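Long-range contacts in GCN5-related N-acetyltransferase:Aminotransferase, class-II (Rhodopseudomonas palustris, PDB 2FIW), which binds acetyl coenzyme A and, as a GCN5-related N-acetyltransferase, probably transfers its acetyl group to an amine acceptor: residues R58-Q62 and I85-Y89; L79-I85 and R114-T120; G100-I104 and F130-Y136. Where two conformers were deposited one is given. Residues are numbered along the deposited sequence.

Contact 1 of 3, residues R58-Q62 and I85-Y89; sequences RLSGQ and IDMLY. With ACO (acetyl coenzyme *a), chain C.
The end of helix 52-60 packs beside strand 84-90, with CA atoms 9.0 Å apart for L59 and M87 and 8.7 Å for Q62 and D86. The polar part is a salt bridge: R58, fully extended (t, t, t), reaches D86 (chi1 t), NE donating to OD2 at 2.7 Å and NH2 adding weak bonds to OD1 (3.3 Å) and OD2 (3.2 Å). Selenomethionine M87 lays its SE over one face of the R58 guanidinium, 3.8 Å from NE, in van der Waals contact; the apolar part is M87 against buried L59. D86 and M87 form a classic beta bulge opposite S78, which lets both side chains point toward the helix. The strand's backbone holds acetyl-CoA: cofactor N4P donates to L88 O at 2.8 Å, and L88 N bonds weakly to the acetyl O at 3.1 Å. This bulged strand forms part of the acetyl-CoA site, as in other GNAT enzymes: its main chain binds cofactor while the side chains of D86 and M87 hold the helix.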
loop_
_atom_site.group_PDB
_atom_site.type_symbol
_atom_site.label_atom_id
_atom_site.label_comp_id
_atom_site.label_asym_id
_atom_site.label_seq_id
_atom_site.Cartn_x
_atom_site.Cartn_y
_atom_site.Cartn_z
ATOM N N ARG A 58 12.849 2.629 -4.516
ATOM C CA ARG A 58 11.684 1.847 -4.926
ATOM C C ARG A 58 10.489 2.787 -5.146
ATOM O O ARG A 58 9.754 2.646 -6.098
ATOM C CB ARG A 58 11.374 0.770 -3.871
ATOM C CG ARG A 58 10.184 -0.127 -4.153
ATOM C CD ARG A 58 9.922 -0.971 -2.921
ATOM N NE ARG A 58 8.780 -1.885 -3.064
ATOM C CZ ARG A 58 8.408 -2.774 -2.138
ATOM N NH1 ARG A 58 9.079 -2.878 -0.994
ATOM N NH2 ARG A 58 7.358 -3.560 -2.348
ATOM N N LEU A 59 10.333 3.749 -4.252
ATOM C CA LEU A 59 9.303 4.761 -4.304
ATOM C C LEU A 59 9.468 5.725 -5.476
ATOM O O LEU A 59 8.525 5.949 -6.235
ATOM C CB LEU A 59 9.329 5.543 -2.984
ATOM C CG LEU A 59 8.276 5.144 -1.934
ATOM C CD1 LEU A 59 8.081 3.696 -1.959
ATOM C CD2 LEU A 59 8.671 5.564 -0.553
ATOM N N SER A 60 10.662 6.293 -5.618
ATOM C CA SER A 60 10.925 7.340 -6.602
ATOM C C SER A 60 10.942 6.811 -8.032
ATOM O O SER A 60 10.718 7.559 -8.977
ATOM C CB SER A 60 12.238 8.077 -6.275
ATOM O OG SER A 60 13.365 7.273 -6.599
ATOM N N GLY A 61 11.187 5.513 -8.176
ATOM C CA GLY A 61 11.260 4.877 -9.486
ATOM C C GLY A 61 9.951 4.216 -9.878
ATOM O O GLY A 61 9.851 3.599 -10.946
ATOM N N GLN A 62 8.949 4.349 -9.005
ATOM C CA GLN A 62 7.584 3.898 -9.276
ATOM C C GLN A 62 6.640 5.105 -9.345
ATOM O O GLN A 62 7.078 6.257 -9.247
ATOM C CB GLN A 62 7.152 2.897 -8.209
ATOM C CG GLN A 62 7.805 1.513 -8.386
ATOM C CD GLN A 62 7.649 0.583 -7.175
ATOM O OE1 GLN A 62 6.824 0.814 -6.274
ATOM N NE2 GLN A 62 8.463 -0.466 -7.145
ATOM N N ILE A 85 0.037 -3.041 -8.178
ATOM C CA ILE A 85 -0.074 -2.293 -6.936
ATOM C C ILE A 85 1.012 -2.810 -6.018
ATOM O O ILE A 85 0.868 -3.863 -5.405
ATOM C CB ILE A 85 -1.460 -2.428 -6.277
ATOM C CG1 ILE A 85 -2.537 -1.834 -7.198
ATOM C CG2 ILE A 85 -1.464 -1.781 -4.878
ATOM C CD1 ILE A 85 -3.860 -1.634 -6.526
ATOM N N ASP A 86 2.103 -2.057 -5.939
ATOM C CA ASP A 86 3.288 -2.474 -5.209
ATOM C C ASP A 86 3.188 -2.202 -3.706
ATOM O O ASP A 86 3.688 -2.981 -2.903
ATOM C CB ASP A 86 4.525 -1.791 -5.790
ATOM C CG ASP A 86 5.823 -2.404 -5.289
ATOM O OD1 ASP A 86 5.977 -3.639 -5.381
ATOM O OD2 ASP A 86 6.694 -1.653 -4.807
HETATM N N MSE A 87 2.543 -1.098 -3.339
HETATM C CA MSE A 87 2.488 -0.630 -1.961
HETATM C C MSE A 87 1.211 0.135 -1.674
HETATM O O MSE A 87 0.725 0.891 -2.526
HETATM C CB MSE A 87 3.695 0.256 -1.654
HETATM C CG MSE A 87 5.018 -0.465 -1.822
HETATM SE SE MSE A 87 6.516 0.562 -1.238
HETATM C CE MSE A 87 6.505 1.818 -2.563
ATOM N N LEU A 88 0.678 -0.088 -0.473
ATOM C CA LEU A 88 -0.493 0.600 0.062
ATOM C C LEU A 88 -0.343 0.615 1.570
ATOM O O LEU A 88 -0.418 -0.436 2.199
ATOM C CB LEU A 88 -1.779 -0.148 -0.288
ATOM C CG LEU A 88 -3.101 0.634 -0.393
ATOM C CD1 LEU A 88 -4.296 -0.217 0.030
ATOM C CD2 LEU A 88 -3.157 2.010 0.277
ATOM N N TYR A 89 -0.110 1.787 2.149
ATOM C CA TYR A 89 0.122 1.917 3.593
ATOM C C TYR A 89 -0.520 3.199 4.111
ATOM O O TYR A 89 -0.131 4.304 3.733
ATOM C CB TYR A 89 1.630 1.863 3.936
ATOM C CG TYR A 89 2.253 0.559 3.532
ATOM C CD1 TYR A 89 2.253 -0.535 4.406
ATOM C CD2 TYR A 89 2.806 0.390 2.256
ATOM C CE1 TYR A 89 2.797 -1.771 4.024
ATOM C CE2 TYR A 89 3.355 -0.837 1.854
ATOM C CZ TYR A 89 3.351 -1.915 2.747
ATOM O OH TYR A 89 3.880 -3.141 2.371
HETATM N N1A ACO C . -17.360 4.015 8.806
HETATM C C2A ACO C . -17.198 2.679 8.721
HETATM N N3A ACO C . -16.322 2.133 7.856
HETATM C C4A ACO C . -15.549 2.900 7.024
HETATM C C5A ACO C . -15.656 4.281 7.055
HETATM C C6A ACO C . -16.638 4.861 8.021
HETATM N N6A ACO C . -16.813 6.203 8.118
HETATM N N7A ACO C . -14.792 4.779 6.142
HETATM C C8A ACO C . -14.160 3.728 5.563
HETATM N N9A ACO C . -14.631 2.593 6.098
HETATM C C1B ACO C . -14.241 1.189 5.797
HETATM C C2B ACO C . -14.406 0.767 4.350
HETATM O O2B ACO C . -15.752 0.372 4.079
HETATM C C3B ACO C . -13.444 -0.407 4.265
HETATM O O3B ACO C . -14.113 -1.649 4.492
HETATM P P3B ACO C . -13.550 -3.054 3.910
HETATM O O7A ACO C . -12.363 -3.461 4.776
HETATM O O8A ACO C . -13.145 -2.741 2.488
HETATM O O9A ACO C . -14.754 -3.962 4.038
HETATM C C4B ACO C . -12.400 -0.165 5.363
HETATM O O4B ACO C . -12.878 0.923 6.156
HETATM C C5B ACO C . -11.025 0.202 4.805
HETATM O O5B ACO C . -11.207 1.214 3.803
HETATM P P1A ACO C . -10.323 2.555 3.738
HETATM O O1A ACO C . -10.660 3.445 4.917
HETATM O O2A ACO C . -10.490 3.054 2.320
HETATM O O3A ACO C . -8.837 1.939 3.894
HETATM P P2A ACO C . -7.785 2.411 4.992
HETATM O O4A ACO C . -8.261 1.919 6.331
HETATM O O5A ACO C . -7.532 3.876 4.780
HETATM O O6A ACO C . -6.440 1.607 4.579
HETATM C CBP ACO C . -5.063 -0.455 4.367
HETATM C CCP ACO C . -6.407 0.250 4.115
HETATM C CDP ACO C . -5.230 -1.919 3.978
HETATM C CEP ACO C . -3.973 0.194 3.529
HETATM C CAP ACO C . -4.633 -0.331 5.849
HETATM O OAP ACO C . -5.490 -1.091 6.718
HETATM C C9P ACO C . -3.171 -0.604 6.188
HETATM O O9P ACO C . -2.277 0.378 6.136
HETATM N N8P ACO C . -2.814 -1.767 6.552
HETATM C C7P ACO C . -1.495 -2.260 6.975
HETATM C C6P ACO C . -0.463 -2.337 5.849
HETATM C C5P ACO C . -0.962 -3.280 4.797
HETATM O O5P ACO C . -1.474 -4.350 5.099
HETATM N N4P ACO C . -0.825 -2.873 3.544
HETATM C C3P ACO C . -1.260 -3.603 2.370
HETATM C C2P ACO C . -0.146 -4.566 1.996
HETATM S S1P ACO C . -0.509 -5.007 0.338
HETATM C C ACO C . 0.585 -4.145 -0.577
HETATM O O ACO C . 1.103 -3.127 -0.132
HETATM C CH3 ACO C . 0.887 -4.594 -1.786
#

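Contact 2 of 3, residues L79-I85 and R114-T120; sequences LKGPDHI and RGALILT
Two main-chain hydrogen bonds fix the register: T120 N donates to D83 O at 2.7 Å, and I85 N to T120 O at 2.8 Å. T120 thus bonds on both sides of H84, the pattern of a parallel bridge, with the CA atoms of H84 and T120 5.0 Å apart. CA-H...O contacts accompany them, H84 CA to T120 O at 3.4 Å and L119 CA to D83 O at 3.5 Å.

Before the bridge, residues 81-83 form the hairpin turn between strands 72-80 and 84-90, closed by K80 N to H84 O (2.7 Å) and H84 N to K80 O (3.1 Å). G81 takes phi/psi 57/-154, where positive phi favours glycine, and P82 follows with a phi of -71° that suits its ring. R114 lies along this turn, its NH1 3.3 Å from P82 CA and G81 O over one face of its guanidinium. The small A116 fits against the turn, its CB 3.6 Å from P82 O and 3.9 Å from D83 CB; D83 CB also lies 3.2 Å from I118 O.

Side chains complete the packing. T120 (chi1 t) and H84 (chi1 m) share one sheet face, and T120 CG2 sits 3.8 Å from the imidazole centroid in a CH-pi contact. On the face packed against helix 99-112, L119 sets CD2 against L79 CD1 (3.9 Å) and CD1 against I85 CG1 (3.8 Å), and L79 also meets L107.

Strands 84-90 and 118-123 with that helix between them make the beta-alpha-beta crossover of the GNAT fold, and this contact joins the starts of its two parallel strands.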
loop_
_atom_site.group_PDB
_atom_site.type_symbol
_atom_site.label_atom_id
_atom_site.label_comp_id
_atom_site.label_asym_id
_atom_site.label_seq_id
_atom_site.Cartn_x
_atom_site.Cartn_y
_atom_site.Cartn_z
ATOM N N LEU A 79 2.374 2.366 -7.593
ATOM C CA LEU A 79 2.187 1.519 -8.750
ATOM C C LEU A 79 3.553 1.179 -9.354
ATOM O O LEU A 79 4.363 2.074 -9.612
ATOM C CB LEU A 79 1.283 2.217 -9.773
ATOM C CG LEU A 79 0.986 1.432 -11.053
ATOM C CD1 LEU A 79 -0.158 0.458 -10.816
ATOM C CD2 LEU A 79 0.641 2.431 -12.146
ATOM N N LYS A 80 3.816 -0.114 -9.530
ATOM C CA LYS A 80 4.993 -0.578 -10.252
ATOM C C LYS A 80 4.562 -0.966 -11.652
ATOM O O LYS A 80 3.527 -1.616 -11.835
ATOM C CB LYS A 80 5.644 -1.781 -9.562
ATOM C CG LYS A 80 6.852 -2.343 -10.314
ATOM C CD LYS A 80 7.668 -3.300 -9.460
ATOM C CE LYS A 80 8.714 -4.009 -10.317
ATOM N NZ LYS A 80 10.073 -4.039 -9.664
ATOM N N GLY A 81 5.352 -0.542 -12.638
ATOM C CA GLY A 81 5.137 -0.919 -14.033
ATOM C C GLY A 81 3.746 -0.505 -14.469
ATOM O O GLY A 81 3.171 0.423 -13.887
ATOM N N PRO A 82 3.182 -1.209 -15.474
ATOM C CA PRO A 82 1.831 -0.888 -15.937
ATOM C C PRO A 82 0.702 -1.270 -14.949
ATOM O O PRO A 82 -0.265 -0.509 -14.796
ATOM C CB PRO A 82 1.715 -1.679 -17.254
ATOM C CG PRO A 82 2.633 -2.847 -17.072
ATOM C CD PRO A 82 3.777 -2.336 -16.220
ATOM N N ASP A 83 0.839 -2.411 -14.271
ATOM C CA ASP A 83 -0.312 -3.018 -13.596
ATOM C C ASP A 83 -0.114 -3.605 -12.193
ATOM O O ASP A 83 -0.967 -4.351 -11.725
ATOM C CB ASP A 83 -0.922 -4.083 -14.508
ATOM C CG ASP A 83 0.091 -5.125 -14.957
ATOM O OD1 ASP A 83 1.209 -5.204 -14.377
ATOM O OD2 ASP A 83 -0.245 -5.871 -15.908
ATOM N N HIS A 84 0.987 -3.280 -11.528
ATOM C CA HIS A 84 1.205 -3.770 -10.165
ATOM C C HIS A 84 0.968 -2.739 -9.074
ATOM O O HIS A 84 1.644 -1.711 -9.026
ATOM C CB HIS A 84 2.605 -4.342 -9.996
ATOM C CG HIS A 84 2.831 -5.603 -10.753
ATOM N ND1 HIS A 84 3.171 -5.615 -12.086
ATOM C CD2 HIS A 84 2.759 -6.899 -10.368
ATOM C CE1 HIS A 84 3.303 -6.865 -12.492
ATOM N NE2 HIS A 84 3.056 -7.664 -11.468
ATOM N N ILE A 85 0.037 -3.041 -8.178
ATOM C CA ILE A 85 -0.074 -2.293 -6.936
ATOM C C ILE A 85 1.012 -2.810 -6.018
ATOM O O ILE A 85 0.868 -3.863 -5.405
ATOM C CB ILE A 85 -1.460 -2.428 -6.277
ATOM C CG1 ILE A 85 -2.537 -1.834 -7.198
ATOM C CG2 ILE A 85 -1.464 -1.781 -4.878
ATOM C CD1 ILE A 85 -3.860 -1.634 -6.526
ATOM N N ARG A 114 -2.595 3.914 -18.788
ATOM C CA ARG A 114 -1.317 3.375 -19.291
ATOM C C ARG A 114 -1.487 2.044 -20.047
ATOM O O ARG A 114 -0.529 1.279 -20.206
ATOM C CB ARG A 114 -0.333 3.148 -18.139
ATOM C CG ARG A 114 0.211 4.393 -17.475
ATOM C CD ARG A 114 0.984 4.012 -16.216
ATOM N NE ARG A 114 2.441 4.019 -16.394
ATOM C CZ ARG A 114 3.154 3.053 -16.974
ATOM N NH1 ARG A 114 2.561 1.976 -17.476
ATOM N NH2 ARG A 114 4.472 3.169 -17.060
ATOM N N GLY A 115 -2.707 1.760 -20.497
ATOM C CA GLY A 115 -2.994 0.522 -21.207
ATOM C C GLY A 115 -3.575 -0.603 -20.380
ATOM O O GLY A 115 -4.449 -1.335 -20.862
ATOM N N ALA A 116 -3.110 -0.731 -19.140
ATOM C CA ALA A 116 -3.421 -1.891 -18.298
ATOM C C ALA A 116 -4.895 -2.286 -18.306
ATOM O O ALA A 116 -5.787 -1.442 -18.288
ATOM C CB ALA A 116 -2.914 -1.678 -16.861
ATOM N N LEU A 117 -5.138 -3.585 -18.348
ATOM C CA LEU A 117 -6.499 -4.095 -18.367
ATOM C C LEU A 117 -6.752 -4.885 -17.094
ATOM O O LEU A 117 -7.884 -4.967 -16.612
ATOM C CB LEU A 117 -6.717 -4.971 -19.607
ATOM C CG LEU A 117 -6.152 -4.457 -20.942
ATOM C CD1 LEU A 117 -5.914 -5.604 -21.938
ATOM C CD2 LEU A 117 -7.052 -3.381 -21.545
ATOM N N ILE A 118 -5.677 -5.459 -16.559
ATOM C CA ILE A 118 -5.733 -6.289 -15.354
ATOM C C ILE A 118 -4.720 -5.758 -14.337
ATOM O O ILE A 118 -3.509 -5.978 -14.486
ATOM C CB ILE A 118 -5.481 -7.812 -15.675
ATOM C CG1 ILE A 118 -6.502 -8.337 -16.702
ATOM C CG2 ILE A 118 -5.509 -8.667 -14.389
ATOM C CD1 ILE A 118 -5.992 -9.468 -17.603
ATOM N N LEU A 119 -5.221 -5.029 -13.336
ATOM C CA LEU A 119 -4.422 -4.617 -12.182
ATOM C C LEU A 119 -4.157 -5.805 -11.259
ATOM O O LEU A 119 -5.017 -6.675 -11.069
ATOM C CB LEU A 119 -5.112 -3.498 -11.387
ATOM C CG LEU A 119 -4.571 -2.058 -11.471
ATOM C CD1 LEU A 119 -4.812 -1.327 -10.167
ATOM C CD2 LEU A 119 -3.081 -1.991 -11.747
ATOM N N THR A 120 -2.968 -5.844 -10.675
ATOM C CA THR A 120 -2.619 -6.954 -9.797
ATOM C C THR A 120 -1.930 -6.465 -8.520
ATOM O O THR A 120 -1.238 -5.453 -8.532
ATOM C CB THR A 120 -1.834 -8.064 -10.555
ATOM O OG1 THR A 120 -1.455 -9.101 -9.648
ATOM C CG2 THR A 120 -0.589 -7.507 -11.227
#

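Contact 3 of 3, residues G100-I104 and F130-Y136; sequences GTTLI and FFAKRGY. With ACO (acetyl coenzyme *a), chain C.
A single threonine hydroxyl serves both an arginine and a phosphate: T101 OG1 (chi1 m) accepts from R134 NH2 at 2.9 Å and from R134 NE at 3.2 Å, while itself donating to the cofactor O2A at 2.7 Å. This is the pyrophosphate site of the GNAT fold, where the N-terminal end of helix 99-112 receives acetyl-CoA. The main-chain G100 N and T101 N, not yet used by helical bonding, donate to O5A and O2A, each at 2.9 Å. Glycine is needed at 100, since a CB would strike O3A of the cofactor and crowd F130.

Helix 128-132 and the turn that follows it approach, the nearest CA pair being T101 and R134 at 8.5 Å. The helix ends in a Schellman motif, with Y136 N bonded to F131 O (3.1 Å) and G135 N to A132 O (3.2 Å); G135 supplies the positive phi (84°). The turn brings K133 and R134 to the 3'-phosphate, K133 NZ donating to O9A at 2.8 Å, so that two cations meet this phosphate.

Aromatic residues fill the space between the two segments. F130 (chi1 t) sets one ring face against the pantetheine carbon CCP and its edge toward I104, CE2 lying 4.1 Å from I104 CG1. The branched I104 also meets F131, CG1 to CE1 4.4 Å, and Y136, CG2 to OH 3.9 Å, while the Y136 hydroxyl finds its polar partner in E108. Among the phosphate bonds the shortest is from R134 NH1 to O8A, at a very short 2.4 Å.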
loop_
_atom_site.group_PDB
_atom_site.type_symbol
_atom_site.label_atom_id
_atom_site.label_comp_id
_atom_site.label_asym_id
_atom_site.label_seq_id
_atom_site.Cartn_x
_atom_site.Cartn_y
_atom_site.Cartn_z
ATOM N N GLY A 100 -7.200 4.714 2.062
ATOM C CA GLY A 100 -6.834 3.576 1.213
ATOM C C GLY A 100 -7.577 3.543 -0.113
ATOM O O GLY A 100 -6.961 3.380 -1.180
ATOM N N THR A 101 -8.902 3.689 -0.042
ATOM C CA THR A 101 -9.774 3.706 -1.230
ATOM C C THR A 101 -9.438 4.826 -2.224
ATOM O O THR A 101 -9.337 4.594 -3.419
ATOM C CB THR A 101 -11.276 3.792 -0.811
ATOM O OG1 THR A 101 -11.615 2.624 -0.058
ATOM C CG2 THR A 101 -12.208 3.913 -2.009
ATOM N N THR A 102 -9.266 6.034 -1.718
ATOM C CA THR A 102 -8.848 7.176 -2.521
ATOM C C THR A 102 -7.520 6.887 -3.229
ATOM O O THR A 102 -7.398 7.106 -4.423
ATOM C CB THR A 102 -8.745 8.453 -1.625
ATOM O OG1 THR A 102 -10.028 8.712 -1.035
ATOM C CG2 THR A 102 -8.323 9.672 -2.425
ATOM N N LEU A 103 -6.549 6.360 -2.490
ATOM C CA LEU A 103 -5.245 6.041 -3.045
ATOM C C LEU A 103 -5.338 5.013 -4.158
ATOM O O LEU A 103 -4.755 5.206 -5.229
ATOM C CB LEU A 103 -4.302 5.537 -1.955
ATOM C CG LEU A 103 -3.609 6.564 -1.070
ATOM C CD1 LEU A 103 -2.962 5.819 0.092
ATOM C CD2 LEU A 103 -2.581 7.440 -1.883
ATOM N N ILE A 104 -6.078 3.931 -3.907
ATOM C CA ILE A 104 -6.197 2.838 -4.874
ATOM C C ILE A 104 -6.989 3.229 -6.123
ATOM O O ILE A 104 -6.598 2.862 -7.216
ATOM C CB ILE A 104 -6.698 1.518 -4.229
ATOM C CG1 ILE A 104 -5.701 1.031 -3.186
ATOM C CG2 ILE A 104 -6.868 0.417 -5.268
ATOM C CD1 ILE A 104 -4.235 1.122 -3.626
ATOM N N PHE A 130 -10.173 -5.871 2.308
ATOM C CA PHE A 130 -10.125 -4.561 1.676
ATOM C C PHE A 130 -10.106 -4.646 0.170
ATOM O O PHE A 130 -10.939 -4.015 -0.477
ATOM C CB PHE A 130 -8.904 -3.747 2.128
ATOM C CG PHE A 130 -8.699 -2.466 1.325
ATOM C CD1 PHE A 130 -9.311 -1.266 1.721
ATOM C CD2 PHE A 130 -7.931 -2.465 0.176
ATOM C CE1 PHE A 130 -9.153 -0.099 0.988
ATOM C CE2 PHE A 130 -7.766 -1.300 -0.573
ATOM C CZ PHE A 130 -8.381 -0.112 -0.158
ATOM N N PHE A 131 -9.154 -5.404 -0.391
ATOM C CA PHE A 131 -9.028 -5.510 -1.853
ATOM C C PHE A 131 -10.190 -6.241 -2.493
ATOM O O PHE A 131 -10.627 -5.860 -3.585
ATOM C CB PHE A 131 -7.691 -6.135 -2.291
ATOM C CG PHE A 131 -6.516 -5.179 -2.227
ATOM C CD1 PHE A 131 -6.333 -4.209 -3.209
ATOM C CD2 PHE A 131 -5.597 -5.248 -1.175
ATOM C CE1 PHE A 131 -5.242 -3.318 -3.144
ATOM C CE2 PHE A 131 -4.508 -4.369 -1.100
ATOM C CZ PHE A 131 -4.327 -3.402 -2.085
ATOM N N ALA A 132 -10.688 -7.284 -1.824
ATOM C CA ALA A 132 -11.805 -8.076 -2.342
ATOM C C ALA A 132 -13.078 -7.235 -2.513
ATOM O O ALA A 132 -13.793 -7.409 -3.489
ATOM C CB ALA A 132 -12.068 -9.285 -1.450
ATOM N N LYS A 133 -13.331 -6.313 -1.573
ATOM C CA LYS A 133 -14.483 -5.402 -1.644
ATOM C C LYS A 133 -14.397 -4.385 -2.804
ATOM O O LYS A 133 -15.360 -3.649 -3.062
ATOM C CB LYS A 133 -14.663 -4.614 -0.331
ATOM C CG LYS A 133 -14.746 -5.413 0.967
ATOM C CD LYS A 133 -16.124 -6.009 1.192
ATOM C CE LYS A 133 -16.590 -5.834 2.634
ATOM N NZ LYS A 133 -15.741 -6.516 3.662
ATOM N N ARG A 134 -13.239 -4.310 -3.464
ATOM C CA ARG A 134 -13.021 -3.356 -4.552
ATOM C C ARG A 134 -12.786 -4.146 -5.824
ATOM O O ARG A 134 -12.119 -3.684 -6.744
ATOM C CB ARG A 134 -11.823 -2.436 -4.279
ATOM C CG ARG A 134 -11.631 -1.961 -2.835
ATOM C CD ARG A 134 -12.747 -1.020 -2.413
ATOM N NE ARG A 134 -12.500 -0.262 -1.182
ATOM C CZ ARG A 134 -12.514 -0.777 0.051
ATOM N NH1 ARG A 134 -12.688 -2.075 0.249
ATOM N NH2 ARG A 134 -12.318 0.007 1.103
ATOM N N GLY A 135 -13.324 -5.356 -5.861
ATOM C CA GLY A 135 -13.339 -6.145 -7.082
ATOM C C GLY A 135 -12.091 -6.946 -7.397
ATOM O O GLY A 135 -12.002 -7.532 -8.473
ATOM N N TYR A 136 -11.127 -6.976 -6.482
ATOM C CA TYR A 136 -9.951 -7.842 -6.645
ATOM C C TYR A 136 -10.288 -9.280 -6.270
ATOM O O TYR A 136 -10.907 -9.537 -5.222
ATOM C CB TYR A 136 -8.767 -7.335 -5.817
ATOM C CG TYR A 136 -8.195 -6.047 -6.351
ATOM C CD1 TYR A 136 -8.867 -4.831 -6.160
ATOM C CD2 TYR A 136 -6.985 -6.037 -7.047
ATOM C CE1 TYR A 136 -8.349 -3.648 -6.661
ATOM C CE2 TYR A 136 -6.458 -4.863 -7.542
ATOM C CZ TYR A 136 -7.143 -3.677 -7.346
ATOM O OH TYR A 136 -6.637 -2.511 -7.842
HETATM N N1A ACO C . -17.360 4.015 8.806
HETATM C C2A ACO C . -17.198 2.679 8.721
HETATM N N3A ACO C . -16.322 2.133 7.856
HETATM C C4A ACO C . -15.549 2.900 7.024
HETATM C C5A ACO C . -15.656 4.281 7.055
HETATM C C6A ACO C . -16.638 4.861 8.021
HETATM N N6A ACO C . -16.813 6.203 8.118
HETATM N N7A ACO C . -14.792 4.779 6.142
HETATM C C8A ACO C . -14.160 3.728 5.563
HETATM N N9A ACO C . -14.631 2.593 6.098
HETATM C C1B ACO C . -14.241 1.189 5.797
HETATM C C2B ACO C . -14.406 0.767 4.350
HETATM O O2B ACO C . -15.752 0.372 4.079
HETATM C C3B ACO C . -13.444 -0.407 4.265
HETATM O O3B ACO C . -14.113 -1.649 4.492
HETATM P P3B ACO C . -13.550 -3.054 3.910
HETATM O O7A ACO C . -12.363 -3.461 4.776
HETATM O O8A ACO C . -13.145 -2.741 2.488
HETATM O O9A ACO C . -14.754 -3.962 4.038
HETATM C C4B ACO C . -12.400 -0.165 5.363
HETATM O O4B ACO C . -12.878 0.923 6.156
HETATM C C5B ACO C . -11.025 0.202 4.805
HETATM O O5B ACO C . -11.207 1.214 3.803
HETATM P P1A ACO C . -10.323 2.555 3.738
HETATM O O1A ACO C . -10.660 3.445 4.917
HETATM O O2A ACO C . -10.490 3.054 2.320
HETATM O O3A ACO C . -8.837 1.939 3.894
HETATM P P2A ACO C . -7.785 2.411 4.992
HETATM O O4A ACO C . -8.261 1.919 6.331
HETATM O O5A ACO C . -7.532 3.876 4.780
HETATM O O6A ACO C . -6.440 1.607 4.579
HETATM C CBP ACO C . -5.063 -0.455 4.367
HETATM C CCP ACO C . -6.407 0.250 4.115
HETATM C CDP ACO C . -5.230 -1.919 3.978
HETATM C CEP ACO C . -3.973 0.194 3.529
HETATM C CAP ACO C . -4.633 -0.331 5.849
HETATM O OAP ACO C . -5.490 -1.091 6.718
HETATM C C9P ACO C . -3.171 -0.604 6.188
HETATM O O9P ACO C . -2.277 0.378 6.136
HETATM N N8P ACO C . -2.814 -1.767 6.552
HETATM C C7P ACO C . -1.495 -2.260 6.975
HETATM C C6P ACO C . -0.463 -2.337 5.849
HETATM C C5P ACO C . -0.962 -3.280 4.797
HETATM O O5P ACO C . -1.474 -4.350 5.099
HETATM N N4P ACO C . -0.825 -2.873 3.544
HETATM C C3P ACO C . -1.260 -3.603 2.370
HETATM C C2P ACO C . -0.146 -4.566 1.996
HETATM S S1P ACO C . -0.509 -5.007 0.338
HETATM C C ACO C . 0.585 -4.145 -0.577
HETATM O O ACO C . 1.103 -3.127 -0.132
HETATM C CH3 ACO C . 0.887 -4.594 -1.786
#

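From the N terminus, residues 58-62 leave helix 52-60 and the chain runs through strands 63-69 and 72-80 before strand 84-90 closes contact 1. Residues 79-85 open contact 2 inside that interval, so the two cross, sharing I85. Contact 2 closes only after helix 99-112, when the chain reaches 114-120; residues 100-104 have by then opened contact 3, which crosses contact 2 and closes at 130-136. Contacts 1 and 3 are in series, yet both touch acetyl-CoA and meet where L88 packs on I104 and F130. Y136 OH, 3.2 Å from both I85 CD1 and L119 CD1, links contacts 2 and 3, joining the turn after helix 128-132 to the parallel strands 84-90 and 118-123.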